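Local coordinates for carbonic anhydrase (Trichomonas vaginalis, PDB 6Y04), which catalyses the reversible hydration of carbon dioxide to hydrogencarbonate and a proton, as a zinc-dependent enzyme of the beta class, at the interface of chains A and B. Numbering follows the deposited sequence. Chains: chain A/B, Carbonic anhydrase.

Contact 1: the interface of chains A and B. Residues chain A 60-62, 73-75, 78, 81; chain B 38, 61-63, 66, 74-75, 133.
The two Asp74 side chains sit back to back at the two-fold axis, CB against CB, and each carboxylate reaches over to the first turn of the partner's helix 74-85, crossing Ile75 at about a right angle. The carboxylate oxygen OD2 of A:Asp74 takes the backbone N-H of B:Ile75 at 2.7 Å, met nearly along its C-O axis; B:Asp74 OD2 returns the bond to A:Ile75 N at 2.9 Å, through its anti lone pair. The other oxygen, A:Asp74 OD1, receives the indole N-H of B:Trp133 (NE1, 3.1 Å) on its anti lone pair. This bond lies in the ring plane, while carboxylate and indole stand nearly perpendicular, 86° apart. Aspartate suits the place: it is short enough to reach across the axis, and the partner helix's N-terminus would favour its negative charge, perhaps offsetting the repulsion between the two carboxylates. CG anti to the carbonyl carbon (chi1 -67°) swings the carboxylate of A:Asp74 to these donors. One water is shared by the backbone N atoms of both Asp74 residues. Farther along the helix, A:Ser78 OG accepts the N-H of B:Ala63 at 2.9 Å and gives its own hydrogen to A:Asp74 O, a turn back, which fixes the hydroxyl's rotation. B:Met38, extended beyond CG, crosses obliquely, SD beside A:Ser78 and CE at A:Val81 CG1. Strands 57-61 meet antiparallel at Lys61, where A:Lys61 N bonds B:Lys61 O at 2.9 Å, so the sheet runs on through the dimer centre beside the paired helix starts.

Contact 2: the interface of chains A and B. Residues chain A 38, 63, 101, 104, 108-109, 113, 130, 134; chain B 77-78, 80-81, 84-85.
The hydroxyl oxygen OG of B:Ser78 is the best-held polar atom here, gripped by two bonds: it accepts the backbone N-H of A:Ala63 at 2.9 Å, almost straight at 172°, and donates within its own helix to the carbonyl of B:Asp74, as its symmetry mate does in chain A. Serine suits a helix surface pressed on a loop, being small and able to give and take a hydrogen at once. OG stands anti to the carbonyl carbon (chi1 -64°), turned toward the loop, while A:Ala63 CB rests against B:Ser78 CA. One turn on, B:Val81 splits its branches: CG1, anti to the backbone N, turns to the loop of A:Met38, and CG2 faces SD of the poorly ordered A:Met101. B:Tyr84 offers a ring face to A:Met113, whose CG sits over it toward the rim, 3.5 Å from B:Tyr84 CE2, the methionine crossing at about a right angle. A:Leu109 sends CD2 to B:Tyr84 CB, 3.8 Å away, a branched tip filling the angle between the ring's stem and B:Glu85. The glutamate, bent at chi2 (78°), brings OE1 to A:Ser108 OG in a weak hydrogen bond of 3.4 Å. More loosely, A:Leu130 CD1 approaches B:Val77 CG2. Thus one flank of helix 74-85 of chain B lies against helices 106-115 and 120-134 of chain A and the loops carrying A:Met38, A:Ala63 and A:Met101.

Contact 3: the interface of chains A and B. Residues chain A 45, 48-49, 171-175; chain B 11, 14-15, 21, 54.
In this beta-class carbonic anhydrase the N-terminal helix 3-17 of one chain reaches over the other, and B:Asn11 on it reads the partner's backbone. B:Asn11 CB, 3.3 Å from A:Ala49 O, starts a side chain with CG anti to the backbone N, which carries the amide out to A:Val175. CG then packs against A:Val175 CB. At the tip B:Asn11 ND2 spends both hydrogens: one goes to A:Ala49 O at 2.9 Å, arriving above that carbonyl's plane, the other to A:Gly173 O, also at 2.9 Å and in the carbonyl plane. Both acceptors lie close to the asparagine's amide plane. B:Asn11 OD1 receives the backbone N-H of A:Val175, with A:Val175 N at 3.0 Å, nearly straight at hydrogen (169°) though 45° above the amide plane. Asparagine suits the place because its amide both donates and accepts, and three bonds fix its flip. A turn away B:Phe14, CG also anti to the backbone N, lays its ring face on A:Ala49 CA, 3.8 Å from the centroid, where the small alanine admits close approach. The edge of B:Phe14 meets A:Phe45 CE1. That second ring bears B:Arg54 on a face, the planes only 5° apart and B:Arg54 NH2 3.3 Å from the A:Phe45 ring centroid: a cation-pi stack to which the extended arginine, straight from CG to NE, delivers its flat guanidinium. B:Leu21 CD1 closes an in-plane edge of A:Phe45. B:Leu15 CD2 lies 3.4 Å from A:Thr172 O, in a turn braced by A:Lys174 N bonding to A:Thr172 OG1.

Contact 1: the interface of chains A and B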
loop_
_atom_site.group_PDB
_atom_site.type_symbol
_atom_site.label_atom_id
_atom_site.label_comp_id
_atom_site.label_asym_id
_atom_site.label_seq_id
_atom_site.Cartn_x
_atom_site.Cartn_y
_atom_site.Cartn_z
ATOM N N ILE A 60 3.616 -2.968 1.380
ATOM C CA ILE A 60 2.987 -1.682 1.637
ATOM C C ILE A 60 3.065 -0.914 0.323
ATOM O O ILE A 60 4.136 -0.855 -0.267
ATOM C CB ILE A 60 3.756 -0.965 2.772
ATOM C CG1 ILE A 60 3.747 -1.795 4.061
ATOM C CG2 ILE A 60 3.248 0.452 3.002
ATOM C CD1 ILE A 60 5.013 -1.711 4.883
ATOM N N LYS A 61 1.938 -0.373 -0.154
ATOM C CA LYS A 61 1.926 0.310 -1.440
ATOM C C LYS A 61 1.168 1.633 -1.365
ATOM O O LYS A 61 0.036 1.687 -0.896
ATOM C CB LYS A 61 1.236 -0.526 -2.520
ATOM C CG LYS A 61 1.860 -1.868 -2.879
ATOM C CD LYS A 61 1.252 -2.366 -4.166
ATOM C CE LYS A 61 1.572 -3.803 -4.493
ATOM N NZ LYS A 61 0.840 -4.206 -5.716
ATOM N N ALA A 62 1.789 2.685 -1.909
ATOM C CA ALA A 62 1.168 3.982 -2.104
ATOM C C ALA A 62 1.721 4.597 -3.384
ATOM O O ALA A 62 2.803 4.226 -3.827
ATOM C CB ALA A 62 1.440 4.875 -0.912
ATOM N N SER A 73 2.778 8.374 9.212
ATOM C CA SER A 73 1.989 8.313 7.990
ATOM C C SER A 73 1.460 6.889 7.883
ATOM O O SER A 73 1.844 6.043 8.685
ATOM C CB SER A 73 2.828 8.678 6.784
ATOM O OG SER A 73 3.897 7.758 6.617
ATOM N N ASP A 74 0.597 6.632 6.895
ATOM C CA ASP A 74 0.110 5.288 6.611
ATOM C C ASP A 74 1.300 4.336 6.455
ATOM O O ASP A 74 1.316 3.254 7.046
ATOM C CB ASP A 74 -0.768 5.248 5.349
ATOM C CG ASP A 74 -2.101 5.976 5.434
ATOM O OD1 ASP A 74 -2.637 6.113 6.542
ATOM O OD2 ASP A 74 -2.595 6.409 4.383
ATOM N N ILE A 75 2.301 4.754 5.663
ATOM C CA ILE A 75 3.420 3.890 5.321
ATOM C C ILE A 75 4.256 3.632 6.571
ATOM O O ILE A 75 4.582 2.486 6.876
ATOM C CB ILE A 75 4.248 4.440 4.141
ATOM C CG1 ILE A 75 3.465 4.348 2.831
ATOM C CG2 ILE A 75 5.574 3.704 4.027
ATOM C CD1 ILE A 75 4.235 4.831 1.617
ATOM N N SER A 78 2.636 1.305 9.055
ATOM C CA SER A 78 2.737 -0.034 8.495
ATOM C C SER A 78 4.089 -0.660 8.825
ATOM O O SER A 78 4.159 -1.843 9.140
ATOM C CB SER A 78 2.493 -0.018 7.008
ATOM O OG SER A 78 1.162 0.394 6.722
ATOM N N VAL A 81 4.231 -1.515 12.657
ATOM C CA VAL A 81 3.482 -2.735 12.896
ATOM C C VAL A 81 4.297 -3.928 12.399
ATOM O O VAL A 81 4.389 -4.946 13.084
ATOM C CB VAL A 81 2.085 -2.680 12.246
ATOM C CG1 VAL A 81 1.347 -4.000 12.386
ATOM C CG2 VAL A 81 1.248 -1.544 12.825
ATOM N N MET B 38 -1.635 -4.839 4.298
ATOM C CA MET B 38 -0.276 -5.246 3.989
ATOM C C MET B 38 -0.061 -6.726 4.317
ATOM O O MET B 38 1.019 -7.246 4.061
ATOM C CB MET B 38 0.735 -4.413 4.792
ATOM C CG MET B 38 0.743 -4.743 6.271
ATOM S SD MET B 38 1.911 -3.754 7.240
ATOM C CE MET B 38 1.839 -4.607 8.814
ATOM N N LYS B 61 -1.899 -0.462 -0.303
ATOM C CA LYS B 61 -1.886 -1.341 0.858
ATOM C C LYS B 61 -1.184 -0.696 2.052
ATOM O O LYS B 61 -0.065 -0.181 1.924
ATOM C CB LYS B 61 -1.110 -2.628 0.576
ATOM C CG LYS B 61 -1.646 -3.555 -0.498
ATOM C CD LYS B 61 -0.920 -4.872 -0.371
ATOM C CE LYS B 61 -1.198 -5.854 -1.479
ATOM N NZ LYS B 61 -0.409 -7.089 -1.276
ATOM N N ALA B 62 -1.835 -0.804 3.222
ATOM C CA ALA B 62 -1.284 -0.380 4.499
ATOM C C ALA B 62 -1.893 -1.242 5.597
ATOM O O ALA B 62 -2.949 -1.836 5.401
ATOM C CB ALA B 62 -1.571 1.087 4.752
ATOM N N ALA B 63 -1.217 -1.295 6.748
ATOM C CA ALA B 63 -1.685 -2.066 7.889
ATOM C C ALA B 63 -3.100 -1.623 8.259
ATOM O O ALA B 63 -3.296 -0.506 8.738
ATOM C CB ALA B 63 -0.730 -1.873 9.042
ATOM N N GLY B 66 -6.965 1.453 6.443
ATOM C CA GLY B 66 -7.892 2.402 7.038
ATOM C C GLY B 66 -7.771 3.802 6.440
ATOM O O GLY B 66 -6.674 4.278 6.144
ATOM N N ASP B 74 -1.413 9.032 3.019
ATOM C CA ASP B 74 -0.779 8.271 1.953
ATOM C C ASP B 74 -1.859 7.629 1.084
ATOM O O ASP B 74 -1.809 7.704 -0.143
ATOM C CB ASP B 74 0.196 7.217 2.505
ATOM C CG ASP B 74 1.463 7.782 3.136
ATOM O OD1 ASP B 74 1.886 8.883 2.725
ATOM O OD2 ASP B 74 2.026 7.116 4.032
ATOM N N ILE B 75 -2.844 7.003 1.739
ATOM C CA ILE B 75 -3.864 6.247 1.036
ATOM C C ILE B 75 -4.752 7.199 0.238
ATOM O O ILE B 75 -5.014 6.950 -0.939
ATOM C CB ILE B 75 -4.644 5.336 2.005
ATOM C CG1 ILE B 75 -3.774 4.163 2.456
ATOM C CG2 ILE B 75 -5.952 4.857 1.396
ATOM C CD1 ILE B 75 -4.317 3.411 3.640
ATOM N N TRP B 133 -4.467 5.147 14.385
ATOM C CA TRP B 133 -4.373 4.007 13.485
ATOM C C TRP B 133 -4.740 2.707 14.203
ATOM O O TRP B 133 -5.531 1.928 13.677
ATOM C CB TRP B 133 -2.969 3.901 12.874
ATOM C CG TRP B 133 -2.695 4.763 11.678
ATOM C CD1 TRP B 133 -2.916 4.444 10.368
ATOM C CD2 TRP B 133 -2.096 6.077 11.674
ATOM N NE1 TRP B 133 -2.510 5.470 9.555
ATOM C CE2 TRP B 133 -1.999 6.482 10.325
ATOM C CE3 TRP B 133 -1.633 6.947 12.672
ATOM C CZ2 TRP B 133 -1.462 7.716 9.957
ATOM C CZ3 TRP B 133 -1.101 8.168 12.304
ATOM C CH2 TRP B 133 -1.018 8.546 10.962
HETATM O O HOH W 1 -0.594 9.214 5.951
#

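Contact 2: the interface of chains A and B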
loop_
_atom_site.group_PDB
_atom_site.type_symbol
_atom_site.label_atom_id
_atom_site.label_comp_id
_atom_site.label_asym_id
_atom_site.label_seq_id
_atom_site.Cartn_x
_atom_site.Cartn_y
_atom_site.Cartn_z
ATOM N N MET A 38 1.779 1.896 -6.130
ATOM C CA MET A 38 0.466 1.334 -6.402
ATOM C C MET A 38 0.319 1.000 -7.889
ATOM O O MET A 38 -0.716 0.482 -8.295
ATOM C CB MET A 38 -0.632 2.322 -5.997
ATOM C CG MET A 38 -0.700 3.524 -6.908
ATOM S SD MET A 38 -1.991 4.690 -6.453
ATOM C CE MET A 38 -1.977 5.774 -7.882
ATOM N N ALA A 63 0.988 5.566 -3.942
ATOM C CA ALA A 63 1.438 6.295 -5.118
ATOM C C ALA A 63 2.815 6.899 -4.858
ATOM O O ALA A 63 2.945 7.826 -4.067
ATOM C CB ALA A 63 0.425 7.356 -5.476
ATOM N N MET A 101 4.150 9.871 -10.553
ATOM C CA MET A 101 4.176 10.855 -9.490
ATOM C C MET A 101 5.187 11.943 -9.829
ATOM O O MET A 101 5.139 13.035 -9.258
ATOM C CB MET A 101 4.565 10.180 -8.172
ATOM C CG MET A 101 3.395 9.503 -7.506
ATOM S SD MET A 101 2.209 10.723 -6.877
ATOM C CE MET A 101 2.918 11.094 -5.272
ATOM N N ALA A 104 3.201 14.402 -11.854
ATOM C CA ALA A 104 2.007 14.815 -11.138
ATOM C C ALA A 104 2.370 16.004 -10.255
ATOM O O ALA A 104 3.409 16.018 -9.605
ATOM C CB ALA A 104 1.461 13.672 -10.321
ATOM N N SER A 108 -1.659 20.173 -11.808
ATOM C CA SER A 108 -2.303 19.216 -12.698
ATOM C C SER A 108 -3.474 18.532 -11.992
ATOM O O SER A 108 -4.527 18.325 -12.587
ATOM C CB SER A 108 -1.317 18.211 -13.256
ATOM O OG SER A 108 -0.989 17.212 -12.301
ATOM N N LEU A 109 -3.289 18.218 -10.704
ATOM C CA LEU A 109 -4.350 17.593 -9.930
ATOM C C LEU A 109 -5.466 18.602 -9.697
ATOM O O LEU A 109 -6.641 18.243 -9.772
ATOM C CB LEU A 109 -3.799 17.046 -8.611
ATOM C CG LEU A 109 -2.963 15.773 -8.727
ATOM C CD1 LEU A 109 -2.206 15.524 -7.444
ATOM C CD2 LEU A 109 -3.810 14.556 -9.078
ATOM N N MET A 113 -9.370 18.342 -10.714
ATOM C CA MET A 113 -10.392 18.443 -9.686
ATOM C C MET A 113 -11.424 19.503 -10.072
ATOM O O MET A 113 -12.623 19.302 -9.883
ATOM C CB MET A 113 -9.763 18.768 -8.327
ATOM C CG MET A 113 -8.745 17.725 -7.878
ATOM S SD MET A 113 -8.118 17.876 -6.182
ATOM C CE MET A 113 -7.102 19.342 -6.305
ATOM N N LEU A 130 -0.915 18.871 0.031
ATOM C CA LEU A 130 -0.871 17.958 -1.105
ATOM C C LEU A 130 0.490 18.053 -1.796
ATOM O O LEU A 130 0.988 17.057 -2.324
ATOM C CB LEU A 130 -2.017 18.286 -2.073
ATOM C CG LEU A 130 -2.150 17.381 -3.303
ATOM C CD1 LEU A 130 -2.327 15.924 -2.910
ATOM C CD2 LEU A 130 -3.298 17.824 -4.200
ATOM N N VAL A 134 3.280 15.325 -4.004
ATOM C CA VAL A 134 3.313 15.259 -5.459
ATOM C C VAL A 134 4.392 16.175 -6.039
ATOM O O VAL A 134 5.006 15.827 -7.047
ATOM C CB VAL A 134 1.921 15.477 -6.095
ATOM C CG1 VAL A 134 0.942 14.388 -5.666
ATOM C CG2 VAL A 134 1.361 16.862 -5.805
ATOM N N VAL B 77 -4.121 10.248 -0.897
ATOM C CA VAL B 77 -3.380 10.832 -2.008
ATOM C C VAL B 77 -3.320 9.842 -3.170
ATOM O O VAL B 77 -3.483 10.228 -4.327
ATOM C CB VAL B 77 -1.975 11.309 -1.578
ATOM C CG1 VAL B 77 -1.116 11.705 -2.769
ATOM C CG2 VAL B 77 -2.059 12.464 -0.593
ATOM N N SER B 78 -3.081 8.567 -2.841
ATOM C CA SER B 78 -3.049 7.476 -3.804
ATOM C C SER B 78 -4.363 7.405 -4.582
ATOM O O SER B 78 -4.360 7.157 -5.782
ATOM C CB SER B 78 -2.750 6.169 -3.121
ATOM O OG SER B 78 -1.457 6.193 -2.542
ATOM N N LEU B 80 -6.466 9.991 -5.023
ATOM C CA LEU B 80 -6.587 11.201 -5.826
ATOM C C LEU B 80 -5.800 11.033 -7.121
ATOM O O LEU B 80 -6.289 11.382 -8.193
ATOM C CB LEU B 80 -6.088 12.418 -5.037
ATOM C CG LEU B 80 -6.862 12.759 -3.764
ATOM C CD1 LEU B 80 -6.132 13.832 -2.968
ATOM C CD2 LEU B 80 -8.285 13.207 -4.083
ATOM N N VAL B 81 -4.586 10.480 -7.010
ATOM C CA VAL B 81 -3.753 10.210 -8.167
ATOM C C VAL B 81 -4.456 9.190 -9.061
ATOM O O VAL B 81 -4.488 9.349 -10.278
ATOM C CB VAL B 81 -2.342 9.745 -7.750
ATOM C CG1 VAL B 81 -1.503 9.306 -8.949
ATOM C CG2 VAL B 81 -1.612 10.812 -6.945
ATOM N N TYR B 84 -7.628 11.154 -10.733
ATOM C CA TYR B 84 -7.404 12.373 -11.492
ATOM C C TYR B 84 -6.297 12.188 -12.521
ATOM O O TYR B 84 -6.413 12.693 -13.636
ATOM C CB TYR B 84 -7.126 13.546 -10.553
ATOM C CG TYR B 84 -8.312 13.917 -9.704
ATOM C CD1 TYR B 84 -9.531 14.256 -10.283
ATOM C CD2 TYR B 84 -8.219 13.930 -8.320
ATOM C CE1 TYR B 84 -10.631 14.592 -9.510
ATOM C CE2 TYR B 84 -9.308 14.273 -7.533
ATOM C CZ TYR B 84 -10.517 14.598 -8.131
ATOM O OH TYR B 84 -11.586 14.929 -7.350
ATOM N N GLU B 85 -5.243 11.453 -12.150
ATOM C CA GLU B 85 -4.131 11.240 -13.058
ATOM C C GLU B 85 -4.327 9.964 -13.885
ATOM O O GLU B 85 -3.945 9.935 -15.051
ATOM C CB GLU B 85 -2.800 11.303 -12.301
ATOM C CG GLU B 85 -1.649 11.843 -13.136
ATOM C CD GLU B 85 -1.558 13.351 -13.365
ATOM O OE1 GLU B 85 -2.393 14.118 -12.803
ATOM O OE2 GLU B 85 -0.638 13.763 -14.114
#

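Contact 3: the interface of chains A and B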
loop_
_atom_site.group_PDB
_atom_site.type_symbol
_atom_site.label_atom_id
_atom_site.label_comp_id
_atom_site.label_asym_id
_atom_site.label_seq_id
_atom_site.Cartn_x
_atom_site.Cartn_y
_atom_site.Cartn_z
ATOM N N PHE A 45 3.387 -8.935 -10.170
ATOM C CA PHE A 45 4.579 -8.738 -10.971
ATOM C C PHE A 45 5.784 -8.504 -10.070
ATOM O O PHE A 45 6.738 -9.272 -10.102
ATOM C CB PHE A 45 4.364 -7.583 -11.951
ATOM C CG PHE A 45 5.442 -7.452 -12.992
ATOM C CD1 PHE A 45 5.595 -8.419 -13.977
ATOM C CD2 PHE A 45 6.302 -6.366 -12.984
ATOM C CE1 PHE A 45 6.582 -8.300 -14.943
ATOM C CE2 PHE A 45 7.290 -6.246 -13.951
ATOM C CZ PHE A 45 7.429 -7.210 -14.929
ATOM N N ASP A 48 7.040 -11.400 -7.784
ATOM C CA ASP A 48 7.690 -12.469 -8.522
ATOM C C ASP A 48 9.078 -11.990 -8.944
ATOM O O ASP A 48 10.024 -12.771 -8.963
ATOM C CB ASP A 48 6.878 -12.919 -9.739
ATOM C CG ASP A 48 5.534 -13.559 -9.431
ATOM O OD1 ASP A 48 5.282 -13.907 -8.260
ATOM O OD2 ASP A 48 4.742 -13.703 -10.377
ATOM N N ALA A 49 9.174 -10.695 -9.273
ATOM C CA ALA A 49 10.384 -10.106 -9.819
ATOM C C ALA A 49 11.500 -10.118 -8.776
ATOM O O ALA A 49 12.674 -10.173 -9.133
ATOM C CB ALA A 49 10.101 -8.712 -10.321
ATOM N N ASP A 171 8.226 -2.492 -16.903
ATOM C CA ASP A 171 7.985 -3.286 -18.103
ATOM C C ASP A 171 8.769 -4.593 -18.062
ATOM O O ASP A 171 8.185 -5.657 -18.231
ATOM C CB ASP A 171 8.326 -2.506 -19.370
ATOM C CG ASP A 171 7.364 -1.367 -19.636
ATOM O OD1 ASP A 171 6.141 -1.582 -19.456
ATOM O OD2 ASP A 171 7.839 -0.277 -20.023
ATOM N N THR A 172 10.089 -4.494 -17.860
ATOM C CA THR A 172 10.992 -5.632 -17.944
ATOM C C THR A 172 11.006 -6.383 -16.617
ATOM O O THR A 172 11.152 -7.606 -16.601
ATOM C CB THR A 172 12.428 -5.203 -18.290
ATOM O OG1 THR A 172 12.958 -4.444 -17.205
ATOM C CG2 THR A 172 12.532 -4.402 -19.571
ATOM N N GLY A 173 10.876 -5.625 -15.519
ATOM C CA GLY A 173 10.901 -6.172 -14.173
ATOM C C GLY A 173 12.315 -6.243 -13.608
ATOM O O GLY A 173 12.527 -6.837 -12.556
ATOM N N LYS A 174 13.277 -5.631 -14.312
ATOM C CA LYS A 174 14.658 -5.589 -13.859
ATOM C C LYS A 174 14.757 -4.763 -12.576
ATOM O O LYS A 174 14.286 -3.628 -12.522
ATOM C CB LYS A 174 15.564 -5.029 -14.963
ATOM C CG LYS A 174 17.042 -4.924 -14.609
ATOM C CD LYS A 174 17.889 -4.436 -15.763
ATOM C CE LYS A 174 19.123 -3.705 -15.285
ATOM N NZ LYS A 174 19.815 -3.036 -16.413
ATOM N N VAL A 175 15.379 -5.349 -11.552
ATOM C CA VAL A 175 15.574 -4.682 -10.274
ATOM C C VAL A 175 17.050 -4.313 -10.148
ATOM O O VAL A 175 17.925 -5.134 -10.420
ATOM C CB VAL A 175 15.105 -5.571 -9.101
ATOM C CG1 VAL A 175 15.337 -4.913 -7.745
ATOM C CG2 VAL A 175 13.651 -6.001 -9.250
ATOM N N ASN B 11 15.846 -12.119 -9.027
ATOM C CA ASN B 11 15.538 -11.201 -10.112
ATOM C C ASN B 11 16.230 -11.660 -11.389
ATOM O O ASN B 11 15.640 -11.607 -12.462
ATOM C CB ASN B 11 15.923 -9.756 -9.797
ATOM C CG ASN B 11 15.490 -8.792 -10.885
ATOM O OD1 ASN B 11 16.330 -8.144 -11.513
ATOM N ND2 ASN B 11 14.187 -8.690 -11.115
ATOM N N PHE B 14 14.392 -14.379 -12.724
ATOM C CA PHE B 14 13.101 -13.906 -13.198
ATOM C C PHE B 14 13.228 -13.358 -14.616
ATOM O O PHE B 14 12.377 -13.640 -15.458
ATOM C CB PHE B 14 12.533 -12.831 -12.269
ATOM C CG PHE B 14 11.262 -12.200 -12.781
ATOM C CD1 PHE B 14 10.033 -12.812 -12.565
ATOM C CD2 PHE B 14 11.293 -11.011 -13.492
ATOM C CE1 PHE B 14 8.860 -12.245 -13.041
ATOM C CE2 PHE B 14 10.121 -10.446 -13.967
ATOM C CZ PHE B 14 8.907 -11.068 -13.750
ATOM N N LEU B 15 14.294 -12.576 -14.855
ATOM C CA LEU B 15 14.536 -11.936 -16.142
ATOM C C LEU B 15 14.872 -12.977 -17.208
ATOM O O LEU B 15 14.547 -12.810 -18.383
ATOM C CB LEU B 15 15.691 -10.946 -15.998
ATOM C CG LEU B 15 15.359 -9.634 -15.297
ATOM C CD1 LEU B 15 16.618 -8.803 -15.110
ATOM C CD2 LEU B 15 14.311 -8.854 -16.077
ATOM N N LEU B 21 8.624 -9.186 -22.309
ATOM C CA LEU B 21 7.276 -8.971 -21.813
ATOM C C LEU B 21 6.637 -7.825 -22.595
ATOM O O LEU B 21 7.315 -6.880 -22.989
ATOM C CB LEU B 21 7.326 -8.720 -20.300
ATOM C CG LEU B 21 8.010 -9.820 -19.480
ATOM C CD1 LEU B 21 8.293 -9.353 -18.062
ATOM C CD2 LEU B 21 7.208 -11.114 -19.468
ATOM N N ARG B 54 -2.781 -8.270 -13.554
ATOM C CA ARG B 54 -1.792 -7.238 -13.819
ATOM C C ARG B 54 -2.353 -6.253 -14.844
ATOM O O ARG B 54 -2.980 -6.655 -15.816
ATOM C CB ARG B 54 -0.512 -7.908 -14.327
ATOM C CG ARG B 54 0.674 -6.962 -14.427
ATOM C CD ARG B 54 1.869 -7.510 -15.171
ATOM N NE ARG B 54 2.883 -6.468 -15.178
ATOM C CZ ARG B 54 3.880 -6.354 -16.058
ATOM N NH1 ARG B 54 4.024 -7.229 -17.042
ATOM N NH2 ARG B 54 4.734 -5.354 -15.943
#

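Contacts 1 and 2 are neighbours, their C-alpha centres about 17 Å apart, and both draw on helix 74-85, Met38, Ala63 and Ser78. The Ser78-Ala63 bond appears in each with the chains exchanged, so the two patches run together around the two-fold axis. Contact 3 lies about 24 Å from contact 1 and 25 Å from contact 2, measured between the same centres, and shares no residue with them; there the N-terminal helix clasps the partner. Core and arm together, each repeated by symmetry, suggest an extensive, intertwined dimer. Met38 directly follows the zinc ligand Cys37, so dimer packing in contacts 1 and 2 may steady the metal site.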